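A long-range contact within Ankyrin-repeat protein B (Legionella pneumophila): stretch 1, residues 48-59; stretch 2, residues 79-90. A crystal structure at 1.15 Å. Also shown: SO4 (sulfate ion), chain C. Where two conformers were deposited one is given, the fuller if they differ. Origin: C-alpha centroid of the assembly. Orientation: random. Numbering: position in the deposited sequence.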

ATOM      1  N   PRO A  48       0.477  -1.287  -4.606  1.00  6.90           N
ATOM      2  CA  PRO A  48      -0.715  -0.567  -4.196  1.00  7.28           C
ATOM      3  C   PRO A  48      -0.801  -0.397  -2.695  1.00  6.99           C
ATOM      4  O   PRO A  48      -1.582   0.438  -2.222  1.00  7.12           O
ATOM      5  CB  PRO A  48      -1.876  -1.412  -4.743  1.00  8.69           C
ATOM      6  CG  PRO A  48      -1.291  -2.761  -4.980  1.00  9.52           C
ATOM      7  CD  PRO A  48       0.156  -2.477  -5.415  1.00  7.96           C
ATOM      8  N   LEU A  49      -0.039  -1.164  -1.900  1.00  7.17           N
ATOM      9  CA  LEU A  49       0.011  -0.897  -0.453  1.00  7.21           C
ATOM     10  C   LEU A  49       0.656   0.456  -0.204  1.00  7.25           C
ATOM     11  O   LEU A  49       0.130   1.253   0.581  1.00  7.31           O
ATOM     12  CB  LEU A  49       0.757  -2.021   0.260  1.00  7.80           C
ATOM     13  CG  LEU A  49       0.948  -1.848   1.771  1.00  7.64           C
ATOM     14  CD1 LEU A  49      -0.403  -1.665   2.499  1.00  8.59           C
ATOM     15  CD2 LEU A  49       1.709  -3.035   2.356  1.00  8.37           C
ATOM     16  N   LEU A  50       1.779   0.775  -0.883  1.00  7.76           N
ATOM     17  CA  LEU A  50       2.365   2.108  -0.809  1.00  8.49           C
ATOM     18  C   LEU A  50       1.444   3.170  -1.284  1.00  7.98           C
ATOM     19  O   LEU A  50       1.338   4.258  -0.703  1.00  8.83           O
ATOM     20  CB  LEU A  50       3.657   2.224  -1.608  1.00 11.54           C
ATOM     21  CG  LEU A  50       4.950   1.714  -1.066  1.00 13.01           C
ATOM     22  CD1 LEU A  50       6.088   2.177  -2.001  1.00 12.49           C
ATOM     23  CD2 LEU A  50       5.219   2.270   0.368  1.00 12.76           C
ATOM     24  N   ALA A  51       0.759   2.916  -2.413  1.00  7.67           N
ATOM     25  CA  ALA A  51      -0.188   3.877  -2.968  1.00  7.24           C
ATOM     26  C   ALA A  51      -1.283   4.198  -1.959  1.00  6.83           C
ATOM     27  O   ALA A  51      -1.620   5.374  -1.752  1.00  7.39           O
ATOM     28  CB  ALA A  51      -0.781   3.361  -4.261  1.00  8.05           C
ATOM     29  N   ALA A  52      -1.859   3.162  -1.336  1.00  6.31           N
ATOM     30  CA  ALA A  52      -2.884   3.384  -0.339  1.00  6.28           C
ATOM     31  C   ALA A  52      -2.353   4.187   0.812  1.00  6.30           C
ATOM     32  O   ALA A  52      -3.021   5.139   1.242  1.00  7.01           O
ATOM     33  CB  ALA A  52      -3.460   2.040   0.123  1.00  6.66           C
ATOM     34  N   ILE A  53      -1.170   3.859   1.315  1.00  6.37           N
ATOM     35  CA  ILE A  53      -0.598   4.627   2.432  1.00  6.73           C
ATOM     36  C   ILE A  53      -0.446   6.097   2.058  1.00  7.27           C
ATOM     37  O   ILE A  53      -0.900   6.988   2.788  1.00  7.49           O
ATOM     38  CB  ILE A  53       0.752   4.009   2.864  1.00  7.71           C
ATOM     39  CG1 ILE A  53       0.504   2.663   3.536  1.00  7.79           C
ATOM     40  CG2 ILE A  53       1.509   4.987   3.792  1.00  7.84           C
ATOM     41  CD1 ILE A  53       1.766   1.802   3.628  1.00  8.95           C
ATOM     42  N   GLU A  54       0.153   6.390   0.896  1.00  7.39           N
ATOM     43  CA  GLU A  54       0.406   7.808   0.596  1.00  8.01           C
ATOM     44  C   GLU A  54      -0.870   8.559   0.328  1.00  8.19           C
ATOM     45  O   GLU A  54      -0.911   9.789   0.537  1.00 10.12           O
ATOM     46  CB  GLU A  54       1.372   7.983  -0.580  1.00  9.06           C
ATOM     47  CG  GLU A  54       0.797   7.654  -1.932  1.00  9.03           C
ATOM     48  CD  GLU A  54       1.847   7.668  -3.037  1.00  9.24           C
ATOM     49  OE1 GLU A  54       3.004   8.093  -2.795  1.00  9.28           O
ATOM     50  OE2 GLU A  54       1.525   7.176  -4.142  1.00  8.87           O
ATOM     51  N   GLY A  55      -1.958   7.907  -0.089  1.00  7.78           N
ATOM     52  CA  GLY A  55      -3.257   8.548  -0.273  1.00  8.15           C
ATOM     53  C   GLY A  55      -4.058   8.643   1.006  1.00  7.56           C
ATOM     54  O   GLY A  55      -5.201   9.115   0.940  1.00  8.54           O
ATOM     55  N   LYS A  56      -3.513   8.196   2.136  1.00  7.30           N
ATOM     56  CA  LYS A  56      -4.251   8.141   3.406  1.00  7.72           C
ATOM     57  C   LYS A  56      -5.459   7.247   3.301  1.00  7.66           C
ATOM     58  O   LYS A  56      -6.463   7.381   4.025  1.00  8.61           O
ATOM     59  CB  LYS A  56      -4.643   9.547   3.901  1.00  9.41           C
ATOM     60  CG  LYS A  56      -3.462  10.505   4.007  1.00 12.22           C
ATOM     61  CD  LYS A  56      -3.793  11.796   4.717  1.00 16.82           C
ATOM     62  CE  LYS A  56      -4.912  12.556   4.038  1.00 22.55           C
ATOM     63  NZ  LYS A  56      -5.062  13.884   4.735  1.00 29.71           N
ATOM     64  N   ALA A  57      -5.362   6.243   2.424  1.00  7.05           N
ATOM     65  CA  ALA A  57      -6.448   5.287   2.170  1.00  7.00           C
ATOM     66  C   ALA A  57      -6.254   4.110   3.122  1.00  6.88           C
ATOM     67  O   ALA A  57      -5.963   2.988   2.718  1.00  7.09           O
ATOM     68  CB  ALA A  57      -6.404   4.852   0.686  1.00  7.52           C
ATOM     69  N   TYR A  58      -6.417   4.387   4.425  1.00  6.53           N
ATOM     70  CA  TYR A  58      -5.947   3.420   5.411  1.00  6.85           C
ATOM     71  C   TYR A  58      -6.782   2.142   5.472  1.00  6.55           C
ATOM     72  O   TYR A  58      -6.240   1.086   5.758  1.00  6.78           O
ATOM     73  CB  TYR A  58      -5.746   4.079   6.797  1.00  7.74           C
ATOM     74  CG  TYR A  58      -4.719   5.174   6.743  1.00  7.69           C
ATOM     75  CD1 TYR A  58      -3.392   4.911   6.387  1.00  8.09           C
ATOM     76  CD2 TYR A  58      -5.040   6.465   7.065  1.00  8.91           C
ATOM     77  CE1 TYR A  58      -2.436   5.915   6.315  1.00  8.45           C
ATOM     78  CE2 TYR A  58      -4.085   7.489   7.032  1.00  8.89           C
ATOM     79  CZ  TYR A  58      -2.813   7.203   6.642  1.00  8.38           C
ATOM     80  OH  TYR A  58      -1.921   8.255   6.566  1.00  9.74           O
ATOM     81  N   GLN A  59      -8.069   2.247   5.146  1.00  6.31           N
ATOM     82  CA  GLN A  59      -8.882   1.005   5.091  1.00  6.30           C
ATOM     83  C   GLN A  59      -8.449   0.091   3.916  1.00  6.88           C
ATOM     84  O   GLN A  59      -8.349  -1.119   4.156  1.00  7.10           O
ATOM     85  CB  GLN A  59     -10.373   1.300   5.016  1.00  7.13           C
ATOM     86  CG  GLN A  59     -10.900   2.215   6.132  1.00  7.90           C
ATOM     87  CD  GLN A  59     -11.037   3.654   5.699  1.00  7.56           C
ATOM     88  OE1 GLN A  59     -10.088   4.226   5.108  1.00  7.81           O
ATOM     89  NE2 GLN A  59     -12.185   4.265   5.931  1.00  8.42           N
TER
HETATM   90  S   SO4 C 202     -12.614   7.840   3.421  0.80 20.72           S
HETATM   91  O1  SO4 C 202     -13.980   8.436   3.212  1.00 23.79           O
HETATM   92  O2  SO4 C 202     -11.908   7.615   2.067  1.00 22.50           O
HETATM   93  O3  SO4 C 202     -11.794   8.695   4.331  1.00 25.25           O
HETATM   94  O4  SO4 C 202     -12.676   6.587   4.222  1.00 18.50           O
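Stretch 2 79-90: GDSPISLLKKQL

After Gly 79, at positive phi, Asp 80 and Ser 81 are extended, and the chain turns at Pro 82 into a helix that runs through Leu 90 and continues beyond it. This helix lies beside helix 48-54 with the same N-to-C direction: the axes diverge by only 6° and approach to 9.9 Å. The register is set by two pairs, Leu 50 with Pro 82 (CA to CA 5.6 Å) and Ile 53 with Leu 86 (CA to CA 6.9 Å), so a step of about one turn on one helix is matched by a step of about one turn on the other. Together the stretches bury 488 Å².

The helix start is built locally. Ser 81, the N-cap, accepts from the backbone of Ser 84 (Ser 84 N to Ser 81 OG, 3.0 Å), and Ser 84 returns the favor by accepting from Ser 81 N at its OG, 2.9 Å. The CB of Ser 81 points away from stretch 1, and the residue meets it through the backbone, Ser 81 C lying 3.6 Å from Leu 50 CD2.

Ile 53 covers the most surface and is the knob of the interface. Its CB points toward stretch 2, and its side chain sits in a hole formed by Pro 82, Leu 85, Leu 86 and Gln 89, which is the i, i+3, i+4, i+7 pattern of one helix face. Ile 53 CG2 meets Leu 86 CD2 at 3.7 Å and Leu 85 CD2 at 3.8 Å, while Ile 53 CD1 reaches Pro 82 CB at 3.9 Å.

One turn earlier, Leu 50 (chi1 m, chi2 t) starts sideways, but its end comes nearer. Its CD2 packs 3.6 Å from Pro 82 N, at the entry to the helix, and 3.7 Å from Leu 85 CD2. Leu 49 adds to the grip on the proline ring, CD2 to Pro 82 CG at 3.8 Å.

Gln 89 closes the far end by using both ends of its amide. Its NE2 donates to Ile 53 O at 2.9 Å, and its OE1 accepts from Tyr 58 OH at 2.7 Å, lying at the edge of that ring, near its plane. Ile 53 O also accepts from Lys 56 N (3.0 Å), where the first helix ends in a Schellman motif with Lys 56 at positive phi. A water extends the polar patch, accepting from Gln 89 NE2 at 3.0 Å and donating to Glu 54 O at 2.8 Å. The rule to read here is aliphatic packing along the parallel helices, finished by one buried amide at the C-terminal end of the shorter one.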

ATOM      1  N   GLY A  79      13.170   4.690  -2.299  1.00  8.08           N
ATOM      2  CA  GLY A  79      13.764   4.255  -1.026  1.00  8.39           C
ATOM      3  C   GLY A  79      12.700   4.023   0.074  1.00  8.96           C
ATOM      4  O   GLY A  79      13.094   3.718   1.206  1.00 10.30           O
ATOM      5  N   ASP A  80      11.414   4.189  -0.216  1.00  8.03           N
ATOM      6  CA  ASP A  80      10.368   4.067   0.798  1.00  7.99           C
ATOM      7  C   ASP A  80       9.802   2.663   0.876  1.00  7.13           C
ATOM      8  O   ASP A  80       9.484   2.059  -0.150  1.00  8.26           O
ATOM      9  CB  ASP A  80       9.219   5.004   0.472  1.00  9.82           C
ATOM     10  CG  ASP A  80       9.642   6.470   0.421  1.00 10.87           C
ATOM     11  OD1 ASP A  80      10.483   6.913   1.241  1.00 11.22           O
ATOM     12  OD2 ASP A  80       9.095   7.208  -0.435  1.00 12.96           O
ATOM     13  N   SER A  81       9.671   2.136   2.087  1.00  7.44           N
ATOM     14  CA  SER A  81       8.922   0.890   2.309  1.00  7.45           C
ATOM     15  C   SER A  81       7.555   1.268   2.914  1.00  7.12           C
ATOM     16  O   SER A  81       7.353   2.384   3.378  1.00  7.31           O
ATOM     17  CB  SER A  81       9.686  -0.026   3.270  1.00  8.32           C
ATOM     18  OG  SER A  81       9.789   0.637   4.517  1.00  8.43           O
ATOM     19  N   PRO A  82       6.627   0.295   2.980  1.00  7.14           N
ATOM     20  CA  PRO A  82       5.377   0.596   3.675  1.00  6.96           C
ATOM     21  C   PRO A  82       5.601   1.125   5.087  1.00  6.58           C
ATOM     22  O   PRO A  82       5.016   2.137   5.459  1.00  7.15           O
ATOM     23  CB  PRO A  82       4.645  -0.776   3.634  1.00  7.22           C
ATOM     24  CG  PRO A  82       5.100  -1.357   2.318  1.00  7.41           C
ATOM     25  CD  PRO A  82       6.559  -0.990   2.226  1.00  7.67           C
ATOM     26  N   ILE A  83       6.461   0.449   5.852  1.00  6.89           N
ATOM     27  CA  ILE A  83       6.736   0.932   7.211  1.00  7.04           C
ATOM     28  C   ILE A  83       7.400   2.294   7.220  1.00  7.25           C
ATOM     29  O   ILE A  83       7.008   3.158   8.009  1.00  7.63           O
ATOM     30  CB  ILE A  83       7.574  -0.086   8.023  1.00  7.96           C
ATOM     31  CG1 ILE A  83       6.702  -1.290   8.372  1.00  8.20           C
ATOM     32  CG2 ILE A  83       8.078   0.563   9.321  1.00  8.96           C
ATOM     33  CD1 ILE A  83       7.542  -2.495   8.766  1.00  8.77           C
ATOM     34  N   SER A  84       8.451   2.494   6.401  1.00  7.43           N
ATOM     35  CA  SER A  84       9.154   3.776   6.508  1.00  7.95           C
ATOM     36  C   SER A  84       8.298   4.929   6.018  1.00  7.93           C
ATOM     37  O   SER A  84       8.369   6.030   6.552  1.00  8.65           O
ATOM     38  CB  SER A  84      10.524   3.721   5.807  1.00  8.58           C
ATOM     39  OG  SER A  84      10.404   3.801   4.386  1.00  8.78           O
ATOM     40  N   LEU A  85       7.423   4.690   5.034  1.00  7.66           N
ATOM     41  CA  LEU A  85       6.530   5.740   4.551  1.00  7.63           C
ATOM     42  C   LEU A  85       5.510   6.104   5.639  1.00  7.28           C
ATOM     43  O   LEU A  85       5.235   7.289   5.868  1.00  7.90           O
ATOM     44  CB  LEU A  85       5.839   5.274   3.265  1.00  8.77           C
ATOM     45  CG  LEU A  85       5.028   6.348   2.542  1.00 11.24           C
ATOM     46  CD1 LEU A  85       5.952   7.501   2.085  1.00 14.98           C
ATOM     47  CD2 LEU A  85       4.289   5.732   1.373  1.00 11.89           C
ATOM     48  N   LEU A  86       4.963   5.096   6.312  1.00  7.33           N
ATOM     49  CA  LEU A  86       4.064   5.336   7.467  1.00  7.49           C
ATOM     50  C   LEU A  86       4.787   6.138   8.540  1.00  7.88           C
ATOM     51  O   LEU A  86       4.218   7.068   9.117  1.00  7.87           O
ATOM     52  CB  LEU A  86       3.533   4.010   8.010  1.00  7.30           C
ATOM     53  CG  LEU A  86       2.437   3.361   7.166  1.00  7.59           C
ATOM     54  CD1 LEU A  86       2.346   1.878   7.555  1.00  8.30           C
ATOM     55  CD2 LEU A  86       1.105   4.075   7.360  1.00  7.83           C
ATOM     56  N   LYS A  87       6.028   5.752   8.826  1.00  8.03           N
ATOM     57  CA  LYS A  87       6.805   6.467   9.852  1.00  8.82           C
ATOM     58  C   LYS A  87       7.018   7.917   9.454  1.00  8.73           C
ATOM     59  O   LYS A  87       6.962   8.793  10.323  1.00  9.90           O
ATOM     60  CB  LYS A  87       8.133   5.763  10.090  1.00  8.87           C
ATOM     61  CG  LYS A  87       8.000   4.526  10.979  1.00  9.85           C
ATOM     62  CD  LYS A  87       9.382   3.888  11.161  1.00 11.24           C
ATOM     63  CE  LYS A  87       9.335   2.702  12.101  1.00 13.51           C
ATOM     64  NZ  LYS A  87       9.485   3.151  13.520  1.00 18.59           N
ATOM     65  N   LYS A  88       7.278   8.180   8.178  1.00  9.42           N
ATOM     66  CA  LYS A  88       7.377   9.577   7.736  0.50 10.07           C
ATOM     67  C   LYS A  88       6.093  10.427   7.962  1.00 10.29           C
ATOM     68  O   LYS A  88       6.104  11.591   8.375  1.00 11.53           O
ATOM     69  CB  LYS A  88       7.763   9.638   6.277  0.50 12.16           C
ATOM     70  CG  LYS A  88       9.220   9.342   6.002  0.50 17.47           C
ATOM     71  CD  LYS A  88       9.599   9.612   4.542  0.50 24.10           C
ATOM     72  CE  LYS A  88       9.326  11.062   4.185  0.50 28.17           C
ATOM     73  NZ  LYS A  88      10.242  11.486   3.068  0.50 33.22           N
ATOM     74  N   GLN A  89       4.943   9.789   7.685  1.00  9.57           N
ATOM     75  CA  GLN A  89       3.644  10.381   7.916  1.00  9.19           C
ATOM     76  C   GLN A  89       3.450  10.656   9.419  1.00  9.51           C
ATOM     77  O   GLN A  89       2.991  11.733   9.794  1.00 10.52           O
ATOM     78  CB  GLN A  89       2.522   9.465   7.406  1.00  9.03           C
ATOM     79  CG  GLN A  89       2.481   9.361   5.891  1.00  9.05           C
ATOM     80  CD  GLN A  89       1.243   8.599   5.434  1.00  9.26           C
ATOM     81  OE1 GLN A  89       0.713   7.750   6.163  1.00  9.36           O
ATOM     82  NE2 GLN A  89       0.791   8.883   4.227  1.00  9.86           N
ATOM     83  N   LEU A  90       3.787   9.686  10.244  1.00  9.58           N
ATOM     84  CA  LEU A  90       3.612   9.827  11.697  1.00 10.75           C
ATOM     85  C   LEU A  90       4.434  10.986  12.224  1.00 12.44           C
ATOM     86  O   LEU A  90       3.971  11.656  13.175  1.00 14.09           O
ATOM     87  CB  LEU A  90       4.050   8.549  12.382  1.00 11.66           C
ATOM     88  CG  LEU A  90       3.755   8.420  13.880  1.00 13.66           C
ATOM     89  CD1 LEU A  90       2.249   8.436  14.141  1.00 15.81           C
ATOM     90  CD2 LEU A  90       4.374   7.126  14.419  1.00 14.72           C
TER
HETATM   91  O   HOH W   1       1.008  11.053   2.201  1.00 20.10           O